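PDB 5NTH: putative aminopeptidase from Leishmania major, which probably removes amino acids from the N-termini of peptides as a manganese-dependent M17 leucyl aminopeptidase, and binds the inhibitor actinonin. Local coordinates for residues G299-C304 against T320-S325. Numbering follows the deposited sequence.
Sequences GIVYDC and TDMGGS. With MN (manganese (II) ion), chain C; MN (manganese (II) ion), chain D; BB2 (actinonin), chain E.
Gly-299 and Met-322 bring the two backbones within 4.0 Å, CA to CA, and one weak hydrogen bond joins them, Ile-300 N to Asp-321 O at 3.4 Å and a bent 129°. Gly-299 CA, which carries no side chain, has Ser-325 CB 3.4 Å away and Met-322 CB against it as well. Met-322 turns its CG, placed between its own N and carbonyl carbon (chi1 43°), over the corner of the chain, where CG lies 3.8 Å from Val-301 CA. Ile-300 and Asp-321 run side by side in the same direction, Ile-300 CG2 3.6 Å from Asp-321 OD2. Asp-321 OD2 also lies against Asp-303 CB and binds one manganese at 1.9 Å; Asp-321 OD1 is hydrogen-bonded to Thr-418 OG1. With CG anti to its backbone N (chi1 -170°), Asp-303 binds the second manganese through OD2 at 1.9 Å and leans to the first at a longer 2.7 Å, while its OD1 accepts hydrogen bonds from Gly-305 N and Asn-361 ND2. The actinonin hydroxamate O2 bridges both ions and its O4 binds the second. The contact thus supplies two carboxylates of the dinuclear M17 aminopeptidase site, alongside Lys-298, Asp-388 and Glu-390. The buried junction joins the end of strand 291-300 to the start of helix 323-341: strand 349-361 pairs alongside Gly-299, and helices 203-221 and 229-243 pack on Met-322.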
loop_
_atom_site.group_PDB
_atom_site.type_symbol
_atom_site.label_atom_id
_atom_site.label_comp_id
_atom_site.label_asym_id
_atom_site.label_seq_id
_atom_site.Cartn_x
_atom_site.Cartn_y
_atom_site.Cartn_z
ATOM N N GLY A 299 -25.402 -17.958 -3.304
ATOM C CA GLY A 299 -26.317 -16.838 -3.094
ATOM C C GLY A 299 -25.842 -15.847 -2.026
ATOM O O GLY A 299 -26.585 -15.519 -1.083
ATOM N N ILE A 300 -24.620 -15.345 -2.158
ATOM C CA ILE A 300 -24.145 -14.324 -1.231
ATOM C C ILE A 300 -24.697 -13.003 -1.736
ATOM O O ILE A 300 -24.235 -12.465 -2.747
ATOM C CB ILE A 300 -22.615 -14.343 -1.073
ATOM C CG1 ILE A 300 -22.180 -15.626 -0.351
ATOM C CG2 ILE A 300 -22.104 -13.120 -0.340
ATOM C CD1 ILE A 300 -22.696 -15.820 1.068
ATOM N N VAL A 301 -25.728 -12.517 -1.045
ATOM C CA VAL A 301 -26.478 -11.343 -1.514
ATOM C C VAL A 301 -25.668 -10.058 -1.425
ATOM O O VAL A 301 -25.842 -9.132 -2.232
ATOM C CB VAL A 301 -27.826 -11.169 -0.804
ATOM C CG1 VAL A 301 -28.725 -12.347 -1.156
ATOM C CG2 VAL A 301 -27.666 -10.958 0.705
ATOM N N TYR A 302 -24.782 -10.015 -0.435
ATOM C CA TYR A 302 -23.751 -9.021 -0.411
ATOM C C TYR A 302 -22.525 -9.554 0.290
ATOM O O TYR A 302 -22.634 -10.160 1.362
ATOM C CB TYR A 302 -24.263 -7.785 0.286
ATOM C CG TYR A 302 -23.375 -6.620 0.064
ATOM C CD1 TYR A 302 -23.191 -6.100 -1.206
ATOM C CD2 TYR A 302 -22.695 -6.042 1.111
ATOM C CE1 TYR A 302 -22.359 -5.010 -1.422
ATOM C CE2 TYR A 302 -21.870 -4.956 0.909
ATOM C CZ TYR A 302 -21.691 -4.452 -0.356
ATOM O OH TYR A 302 -20.879 -3.362 -0.541
ATOM N N ASP A 303 -21.362 -9.334 -0.324
ATOM C CA ASP A 303 -20.089 -9.761 0.255
ATOM C C ASP A 303 -19.284 -8.556 0.651
ATOM O O ASP A 303 -18.589 -7.971 -0.176
ATOM C CB ASP A 303 -19.275 -10.639 -0.716
ATOM C CG ASP A 303 -18.072 -11.269 -0.041
ATOM O OD1 ASP A 303 -18.044 -11.175 1.205
ATOM O OD2 ASP A 303 -17.163 -11.868 -0.708
ATOM N N CYS A 304 -19.336 -8.195 1.925
ATOM C CA CYS A 304 -18.528 -7.062 2.399
ATOM C C CYS A 304 -17.080 -7.485 2.693
ATOM O O CYS A 304 -16.195 -6.661 2.848
ATOM C CB CYS A 304 -19.210 -6.364 3.589
ATOM S SG CYS A 304 -18.664 -6.844 5.222
ATOM N N THR A 320 -23.530 -8.504 -6.910
ATOM C CA THR A 320 -23.551 -9.566 -7.873
ATOM C C THR A 320 -22.979 -10.844 -7.357
ATOM O O THR A 320 -22.919 -11.826 -8.080
ATOM C CB THR A 320 -22.741 -9.197 -9.137
ATOM O OG1 THR A 320 -21.334 -9.153 -8.856
ATOM C CG2 THR A 320 -23.229 -7.860 -9.714
ATOM N N ASP A 321 -22.561 -10.850 -6.103
ATOM C CA ASP A 321 -22.016 -12.047 -5.541
ATOM C C ASP A 321 -23.083 -13.153 -5.308
ATOM O O ASP A 321 -22.745 -14.239 -4.802
ATOM C CB ASP A 321 -21.247 -11.711 -4.260
ATOM C CG ASP A 321 -19.945 -12.529 -4.110
ATOM O OD1 ASP A 321 -19.210 -12.703 -5.111
ATOM O OD2 ASP A 321 -19.648 -12.975 -2.977
ATOM N N MET A 322 -24.352 -12.891 -5.665
ATOM C CA MET A 322 -25.368 -13.964 -5.741
ATOM C C MET A 322 -25.669 -14.452 -7.183
ATOM O O MET A 322 -26.668 -15.137 -7.430
ATOM C CB MET A 322 -26.634 -13.624 -4.957
ATOM C CG MET A 322 -27.162 -12.216 -5.099
ATOM S SD MET A 322 -27.446 -11.754 -6.812
ATOM C CE MET A 322 -29.009 -12.559 -7.151
ATOM N N GLY A 323 -24.743 -14.169 -8.099
ATOM C CA GLY A 323 -24.861 -14.524 -9.502
ATOM C C GLY A 323 -24.924 -16.011 -9.798
ATOM O O GLY A 323 -25.748 -16.444 -10.584
ATOM N N GLY A 324 -24.038 -16.789 -9.195
ATOM C CA GLY A 324 -24.054 -18.219 -9.391
ATOM C C GLY A 324 -25.400 -18.765 -9.026
ATOM O O GLY A 324 -25.976 -19.534 -9.761
ATOM N N SER A 325 -25.897 -18.313 -7.898
ATOM C CA SER A 325 -27.221 -18.655 -7.404
ATOM C C SER A 325 -28.302 -18.381 -8.446
ATOM O O SER A 325 -29.064 -19.262 -8.791
ATOM C CB SER A 325 -27.487 -17.860 -6.118
ATOM O OG SER A 325 -28.846 -17.695 -5.806
HETATM MN MN MN C . -17.994 -13.728 -2.468
HETATM MN MN MN D . -15.666 -13.100 -0.507
HETATM C C5 BB2 E . -13.056 -13.230 -3.964
HETATM C C3 BB2 E . -14.179 -13.262 -2.971
HETATM O O4 BB2 E . -14.254 -12.348 -2.198
HETATM N N1 BB2 E . -15.082 -14.233 -2.973
HETATM O O2 BB2 E . -16.145 -14.194 -2.042
HETATM C C6 BB2 E . -11.726 -13.347 -3.230
HETATM C C12 BB2 E . -10.677 -12.719 -4.090
HETATM O O13 BB2 E . -10.155 -13.401 -4.929
HETATM C C7 BB2 E . -11.437 -14.825 -2.934
HETATM C C8 BB2 E . -10.082 -15.080 -2.282
HETATM C C9 BB2 E . -10.017 -14.541 -0.861
HETATM C C10 BB2 E . -8.819 -13.627 -0.668
HETATM C C11 BB2 E . -7.526 -14.422 -0.607
HETATM N N14 BB2 E . -10.373 -11.439 -3.923
HETATM C C15 BB2 E . -9.385 -10.779 -4.769
HETATM C C16 BB2 E . -9.793 -9.324 -5.101
HETATM C C18 BB2 E . -8.625 -8.335 -5.237
HETATM C C17 BB2 E . -10.660 -9.288 -6.374
HETATM C C19 BB2 E . -8.013 -10.981 -4.172
HETATM O O20 BB2 E . -7.333 -11.841 -4.693
HETATM N N21 BB2 E . -7.550 -10.263 -3.123
HETATM C C22 BB2 E . -6.106 -10.060 -2.940
HETATM C C23 BB2 E . -8.266 -9.575 -2.039
HETATM C C24 BB2 E . -7.303 -8.545 -1.447
HETATM C C25 BB2 E . -5.960 -8.770 -2.115
HETATM C C26 BB2 E . -5.574 -11.275 -2.164
HETATM O O27 BB2 E . -5.636 -12.477 -2.946
#